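Local structure of class I phosphodiesterase PDEB1 (Leishmania major, 2R8Q) at residues L84-Q89 and A137-L142; I181-L184 and A188-V191. The protein belongs to the class I phosphodiesterases, with an all-helical catalytic domain of the HD superfamily that holds a zinc and a magnesium ion in its metal site. All blocks are in the same frame, centred on the assembly; numbering follows the deposited sequence.

Interaction 1 of 2, residues L84-Q89 and A137-L142. With ZN (zinc ion), chain C; MG (magnesium ion), chain D.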
ATOM      1  N   LEU A  84     -18.258  -1.376  16.965  1.00 16.97           N
ATOM      2  CA  LEU A  84     -17.929  -2.774  17.225  1.00 16.99           C
ATOM      3  C   LEU A  84     -17.401  -3.456  15.961  1.00 17.68           C
ATOM      4  O   LEU A  84     -16.421  -4.205  16.018  1.00 18.11           O
ATOM      5  CB  LEU A  84     -19.152  -3.522  17.780  1.00 17.23           C
ATOM      6  CG  LEU A  84     -18.916  -4.970  18.233  1.00 16.75           C
ATOM      7  CD1 LEU A  84     -17.741  -5.041  19.216  1.00 18.11           C
ATOM      8  CD2 LEU A  84     -20.187  -5.511  18.886  1.00 19.20           C
ATOM      9  N   ASN A  85     -18.038  -3.201  14.818  1.00 16.91           N
ATOM     10  CA  ASN A  85     -17.572  -3.798  13.570  1.00 16.95           C
ATOM     11  C   ASN A  85     -16.142  -3.347  13.290  1.00 15.99           C
ATOM     12  O   ASN A  85     -15.309  -4.140  12.855  1.00 16.55           O
ATOM     13  CB  ASN A  85     -18.455  -3.394  12.386  1.00 17.51           C
ATOM     14  CG  ASN A  85     -19.778  -4.137  12.358  1.00 18.88           C
ATOM     15  OD1 ASN A  85     -19.910  -5.226  12.924  1.00 19.13           O
ATOM     16  ND2 ASN A  85     -20.763  -3.558  11.675  1.00 22.11           N
ATOM     17  N   PHE A  86     -15.866  -2.068  13.530  1.00 15.75           N
ATOM     18  CA  PHE A  86     -14.522  -1.527  13.303  1.00 14.55           C
ATOM     19  C   PHE A  86     -13.505  -2.269  14.171  1.00 16.21           C
ATOM     20  O   PHE A  86     -12.466  -2.715  13.686  1.00 15.35           O
ATOM     21  CB  PHE A  86     -14.496  -0.031  13.628  1.00 15.96           C
ATOM     22  CG  PHE A  86     -13.121   0.579  13.588  1.00 14.86           C
ATOM     23  CD1 PHE A  86     -12.496   0.842  12.370  1.00 15.83           C
ATOM     24  CD2 PHE A  86     -12.455   0.889  14.768  1.00 14.75           C
ATOM     25  CE1 PHE A  86     -11.226   1.407  12.332  1.00 15.87           C
ATOM     26  CE2 PHE A  86     -11.180   1.456  14.742  1.00 14.58           C
ATOM     27  CZ  PHE A  86     -10.569   1.714  13.522  1.00 14.87           C
ATOM     28  N   ILE A  87     -13.811  -2.412  15.455  1.00 15.23           N
ATOM     29  CA  ILE A  87     -12.913  -3.111  16.368  1.00 15.03           C
ATOM     30  C   ILE A  87     -12.656  -4.536  15.869  1.00 14.33           C
ATOM     31  O   ILE A  87     -11.516  -5.001  15.853  1.00 14.31           O
ATOM     32  CB  ILE A  87     -13.511  -3.154  17.789  1.00 15.77           C
ATOM     33  CG1 ILE A  87     -13.591  -1.733  18.350  1.00 16.23           C
ATOM     34  CG2 ILE A  87     -12.668  -4.048  18.694  1.00 17.53           C
ATOM     35  CD1 ILE A  87     -14.392  -1.618  19.636  1.00 17.94           C
ATOM     36  N   LEU A  88     -13.709  -5.222  15.435  1.00 14.83           N
ATOM     37  CA  LEU A  88     -13.559  -6.593  14.953  1.00 15.33           C
ATOM     38  C   LEU A  88     -12.843  -6.691  13.611  1.00 15.41           C
ATOM     39  O   LEU A  88     -12.155  -7.675  13.349  1.00 15.63           O
ATOM     40  CB  LEU A  88     -14.926  -7.280  14.873  1.00 16.53           C
ATOM     41  CG  LEU A  88     -15.589  -7.514  16.234  1.00 17.29           C
ATOM     42  CD1 LEU A  88     -16.994  -8.056  16.036  1.00 19.62           C
ATOM     43  CD2 LEU A  88     -14.744  -8.491  17.051  1.00 21.35           C
ATOM     44  N   GLN A  89     -13.008  -5.682  12.755  1.00 16.04           N
ATOM     45  CA  GLN A  89     -12.325  -5.689  11.467  1.00 15.53           C
ATOM     46  C   GLN A  89     -10.835  -5.477  11.727  1.00 15.87           C
ATOM     47  O   GLN A  89      -9.989  -6.035  11.028  1.00 16.68           O
ATOM     48  CB  GLN A  89     -12.875  -4.591  10.549  1.00 16.30           C
ATOM     49  CG  GLN A  89     -14.271  -4.895   9.986  1.00 17.76           C
ATOM     50  CD  GLN A  89     -14.268  -5.988   8.922  1.00 20.56           C
ATOM     51  OE1 GLN A  89     -13.256  -6.651   8.689  1.00 21.79           O
ATOM     52  NE2 GLN A  89     -15.415  -6.182   8.272  1.00 20.01           N
ATOM     53  N   ALA A 137      -5.070   4.243  17.504  1.00 14.74           N
ATOM     54  CA  ALA A 137      -4.347   3.233  18.262  1.00 15.37           C
ATOM     55  C   ALA A 137      -4.682   1.819  17.772  1.00 14.23           C
ATOM     56  O   ALA A 137      -3.808   0.962  17.691  1.00 14.60           O
ATOM     57  CB  ALA A 137      -4.671   3.364  19.751  1.00 16.40           C
ATOM     58  N   LEU A 138      -5.944   1.581  17.425  1.00 14.22           N
ATOM     59  CA  LEU A 138      -6.366   0.257  16.983  1.00 13.85           C
ATOM     60  C   LEU A 138      -5.880  -0.167  15.598  1.00 13.82           C
ATOM     61  O   LEU A 138      -5.821  -1.360  15.304  1.00 15.12           O
ATOM     62  CB  LEU A 138      -7.897   0.150  17.047  1.00 15.96           C
ATOM     63  CG  LEU A 138      -8.499   0.327  18.444  1.00 18.69           C
ATOM     64  CD1 LEU A 138     -10.021   0.347  18.356  1.00 20.21           C
ATOM     65  CD2 LEU A 138      -8.027  -0.803  19.353  1.00 17.44           C
ATOM     66  N   VAL A 139      -5.525   0.794  14.751  1.00 13.73           N
ATOM     67  CA  VAL A 139      -5.069   0.470  13.404  1.00 14.03           C
ATOM     68  C   VAL A 139      -3.570   0.655  13.209  1.00 13.50           C
ATOM     69  O   VAL A 139      -3.037   0.274  12.174  1.00 14.46           O
ATOM     70  CB  VAL A 139      -5.750   1.371  12.334  1.00 14.17           C
ATOM     71  CG1 VAL A 139      -7.265   1.320  12.477  1.00 16.34           C
ATOM     72  CG2 VAL A 139      -5.247   2.803  12.464  1.00 14.86           C
ATOM     73  N   HIS A 140      -2.887   1.201  14.210  1.00 15.22           N
ATOM     74  CA  HIS A 140      -1.473   1.527  14.043  1.00 13.14           C
ATOM     75  C   HIS A 140      -0.445   0.438  13.743  1.00 14.10           C
ATOM     76  O   HIS A 140       0.664   0.762  13.320  1.00 14.14           O
ATOM     77  CB  HIS A 140      -0.994   2.413  15.209  1.00 14.76           C
ATOM     78  CG  HIS A 140      -0.356   1.665  16.334  1.00 13.98           C
ATOM     79  ND1 HIS A 140      -1.083   1.046  17.330  1.00 14.12           N
ATOM     80  CD2 HIS A 140       0.947   1.439  16.623  1.00 14.14           C
ATOM     81  CE1 HIS A 140      -0.254   0.471  18.182  1.00 15.28           C
ATOM     82  NE2 HIS A 140       0.984   0.695  17.777  1.00 15.08           N
ATOM     83  N   ASP A 141      -0.799  -0.832  13.935  1.00 12.63           N
ATOM     84  CA  ASP A 141       0.120  -1.937  13.645  1.00 12.96           C
ATOM     85  C   ASP A 141      -0.528  -3.036  12.793  1.00 13.03           C
ATOM     86  O   ASP A 141      -0.029  -4.160  12.742  1.00 13.14           O
ATOM     87  CB  ASP A 141       0.650  -2.571  14.940  1.00 13.60           C
ATOM     88  CG  ASP A 141       1.901  -1.898  15.449  1.00 14.61           C
ATOM     89  OD1 ASP A 141       2.731  -1.498  14.608  1.00 14.37           O
ATOM     90  OD2 ASP A 141       2.063  -1.786  16.684  1.00 12.08           O
ATOM     91  N   LEU A 142      -1.620  -2.708  12.111  1.00 13.47           N
ATOM     92  CA  LEU A 142      -2.334  -3.699  11.297  1.00 14.25           C
ATOM     93  C   LEU A 142      -1.470  -4.611  10.426  1.00 14.79           C
ATOM     94  O   LEU A 142      -0.642  -4.149   9.652  1.00 14.36           O
ATOM     95  CB  LEU A 142      -3.366  -3.002  10.405  1.00 14.25           C
ATOM     96  CG  LEU A 142      -4.588  -2.373  11.084  1.00 14.99           C
ATOM     97  CD1 LEU A 142      -5.284  -1.422  10.114  1.00 14.51           C
ATOM     98  CD2 LEU A 142      -5.547  -3.461  11.545  1.00 15.36           C
TER
HETATM   99 ZN    ZN C   1       2.871  -0.440  18.122  1.00 16.99          ZN
HETATM  100 MG    MG D   2       4.468  -0.210  14.732  1.00 15.90          MG
HETATM  101  O   HOH W   1       4.134   0.618  16.730  1.00 17.59           O
HETATM  102  O   HOH W   2       4.943  -1.342  18.486  1.00 18.68           O
HETATM  103  O   HOH W   3       5.004  -1.030  12.742  1.00 14.58           O
HETATM  104  O   HOH W   4       6.092   1.235  14.432  1.00 15.36           O
HETATM  105  O   HOH W   5       5.897  -1.672  15.591  1.00 15.83           O
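Phe86 and Ile87 of helix 80-92 meet Leu138 and Val139 at the end of helix 127-139 entirely through hydrocarbon, and from Val139 to Leu142 the chain forms a type I beta turn with the metal ligands His140 and Asp141 at its two middle positions. The apolar part is led by the Phe86 ring. With CG anti to the backbone N (chi1 173°), the ring reaches out from its helix and brings its far end, CZ, to 3.5 Å from Val139 CG1, the two side chains lying roughly at right angles. Beside it, CE2 of Phe86 comes within 4.0 Å of Leu138 CD1. That one methyl is shared, because Ile87 CG1 approaches it as well, so Leu138 CD1 touches both the ring and the isoleucine branch. Helix 171-184 adds Ile183 and Leu184 against Phe86, while helix 55-68 packs on Ile87.

No polar bond links the two segments; the metal ligands of this contact lie on residues 137-142. His140 ND1 donates to Ala137 O over 2.8 Å in a nearly straight bond, with the carbonyl oxygen in the ring plane. This probably holds the imidazole's rotation, with NE2 of His140 directed at the zinc ion, 2.2 Å away. The Asp141 carboxylate bridges the two metals: OD2 binds the zinc ion at 2.1 Å and OD1 the magnesium ion at 2.2 Å. Water 1 also bridges them, and His104 and Asp254 complete the protein ligands of the zinc ion, as expected for the HD superfamily.

The apolar layer probably steadies residues 138-139, next to the His140-Asp141 pair, of which Asp141 alone spans both ions, while the carbonyl of Ala137 is the second-shell group that orients His140.

Interaction 2 of 2, residues I181-L184 and A188-V191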
ATOM      1  N   ILE A 181      -7.183   2.397   5.843  1.00 15.93           N
ATOM      2  CA  ILE A 181      -8.029   2.983   4.810  1.00 18.31           C
ATOM      3  C   ILE A 181      -9.000   1.939   4.265  1.00 18.71           C
ATOM      4  O   ILE A 181     -10.174   2.231   4.036  1.00 19.78           O
ATOM      5  CB  ILE A 181      -7.161   3.564   3.660  1.00 17.87           C
ATOM      6  CG1 ILE A 181      -6.435   4.814   4.168  1.00 19.12           C
ATOM      7  CG2 ILE A 181      -8.035   3.894   2.437  1.00 19.43           C
ATOM      8  CD1 ILE A 181      -5.371   5.360   3.221  1.00 19.39           C
ATOM      9  N   GLU A 182      -8.506   0.722   4.069  1.00 18.10           N
ATOM     10  CA  GLU A 182      -9.332  -0.373   3.567  1.00 19.23           C
ATOM     11  C   GLU A 182     -10.499  -0.650   4.515  1.00 18.91           C
ATOM     12  O   GLU A 182     -11.654  -0.739   4.093  1.00 19.41           O
ATOM     13  CB  GLU A 182      -8.475  -1.631   3.416  1.00 21.78           C
ATOM     14  CG  GLU A 182      -9.250  -2.880   3.049  1.00 28.18           C
ATOM     15  CD  GLU A 182      -8.369  -4.112   3.031  1.00 31.20           C
ATOM     16  OE1 GLU A 182      -7.410  -4.144   2.229  1.00 32.31           O
ATOM     17  OE2 GLU A 182      -8.633  -5.045   3.821  1.00 34.95           O
ATOM     18  N   ILE A 183     -10.193  -0.792   5.801  1.00 17.54           N
ATOM     19  CA  ILE A 183     -11.223  -1.053   6.800  1.00 17.93           C
ATOM     20  C   ILE A 183     -12.282   0.049   6.837  1.00 18.63           C
ATOM     21  O   ILE A 183     -13.483  -0.230   6.833  1.00 18.74           O
ATOM     22  CB  ILE A 183     -10.602  -1.184   8.212  1.00 17.40           C
ATOM     23  CG1 ILE A 183      -9.749  -2.451   8.286  1.00 19.76           C
ATOM     24  CG2 ILE A 183     -11.696  -1.199   9.268  1.00 19.02           C
ATOM     25  CD1 ILE A 183      -8.948  -2.578   9.577  1.00 20.27           C
ATOM     26  N   LEU A 184     -11.830   1.298   6.867  1.00 19.15           N
ATOM     27  CA  LEU A 184     -12.728   2.445   6.931  1.00 19.00           C
ATOM     28  C   LEU A 184     -13.544   2.689   5.668  1.00 19.00           C
ATOM     29  O   LEU A 184     -14.515   3.445   5.699  1.00 20.25           O
ATOM     30  CB  LEU A 184     -11.931   3.707   7.281  1.00 19.85           C
ATOM     31  CG  LEU A 184     -11.319   3.676   8.681  1.00 18.51           C
ATOM     32  CD1 LEU A 184     -10.318   4.811   8.844  1.00 21.24           C
ATOM     33  CD2 LEU A 184     -12.432   3.770   9.722  1.00 20.47           C
ATOM     34  N   ALA A 188     -20.054  -0.190   6.957  1.00 20.32           N
ATOM     35  CA  ALA A 188     -20.404  -0.909   8.177  1.00 20.11           C
ATOM     36  C   ALA A 188     -19.384  -0.771   9.301  1.00 19.91           C
ATOM     37  O   ALA A 188     -19.687  -1.073  10.458  1.00 21.27           O
ATOM     38  CB  ALA A 188     -20.622  -2.384   7.858  1.00 21.16           C
ATOM     39  N   ALA A 189     -18.182  -0.314   8.966  1.00 18.48           N
ATOM     40  CA  ALA A 189     -17.124  -0.156   9.962  1.00 18.36           C
ATOM     41  C   ALA A 189     -16.498   1.234   9.939  1.00 18.64           C
ATOM     42  O   ALA A 189     -15.481   1.472  10.588  1.00 18.09           O
ATOM     43  CB  ALA A 189     -16.043  -1.216   9.740  1.00 18.51           C
ATOM     44  N   ASP A 190     -17.113   2.155   9.206  1.00 17.29           N
ATOM     45  CA  ASP A 190     -16.580   3.508   9.100  1.00 17.92           C
ATOM     46  C   ASP A 190     -16.889   4.363  10.327  1.00 18.23           C
ATOM     47  O   ASP A 190     -17.948   4.989  10.413  1.00 19.35           O
ATOM     48  CB  ASP A 190     -17.116   4.164   7.822  1.00 18.18           C
ATOM     49  CG  ASP A 190     -16.644   5.593   7.653  1.00 19.87           C
ATOM     50  OD1 ASP A 190     -15.637   5.975   8.286  1.00 20.23           O
ATOM     51  OD2 ASP A 190     -17.277   6.338   6.873  1.00 23.60           O
ATOM     52  N   VAL A 191     -15.954   4.395  11.277  1.00 17.41           N
ATOM     53  CA  VAL A 191     -16.142   5.162  12.502  1.00 16.34           C
ATOM     54  C   VAL A 191     -16.053   6.676  12.307  1.00 16.58           C
ATOM     55  O   VAL A 191     -16.157   7.436  13.268  1.00 16.50           O
ATOM     56  CB  VAL A 191     -15.151   4.717  13.607  1.00 16.40           C
ATOM     57  CG1 VAL A 191     -15.429   3.267  13.987  1.00 16.74           C
ATOM     58  CG2 VAL A 191     -13.715   4.876  13.130  1.00 17.98           C
TER
HETATM   59  O   HOH W   6     -16.108   5.029   4.127  1.00 40.56           O
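Leu184, the last residue of helix 171-184, crosses Val191 obliquely, its CD2 methyl lying 3.8 Å from Val191 CG2. The valine methyl that makes this contact sits between the backbone N and the carbonyl carbon, with CG1 beside the backbone N (chi1 -64°). One helix position earlier, Ile183 meets Ala189 more loosely: its CG2 branch is 4.4 Å from Ala189 CB, which points at the helix and also lies near Ile183 O. Having left the helix, the chain here passes across its C-terminal end, in the loop that leads to helix 197-212 in this all-helical phosphodiesterase fold. Asp190 comes across that end with its CB 3.4 Å from Leu184 O. Its carboxylate lies beyond the carbonyl oxygen, and water 6 joins the two, donating to Leu184 O at 2.7 Å and, weakly, to Asp190 OD2. The other oxygen, OD1, accepts from the backbone N of Phe192, which helps hold the acid group in place. Glu182, on the same helix, forms a salt bridge with Arg93, while Tyr131 OH is hydrogen-bonded to Val191 O.

Interaction 1 closes before interaction 2 opens along the chain, yet their centres lie only about 9 Å apart, on the same side of the chain's centre. Phe86 of interaction 1 also touches both segments of interaction 2: its CE1 packs 3.7 Å from Leu184 CD2, and its CB lies against Val191 CG1. A probable hydrogen bond from Asn85 ND2 to Ala188 O adds a polar tie. Helix 80-92 therefore lies against both helix 127-139 and the end of helix 171-184 with its following loop. Interaction 1 is the deeper of the two, whereas interaction 2 lies farther out, so the two contacts adjoin, one beside the metal site and one nearer the periphery.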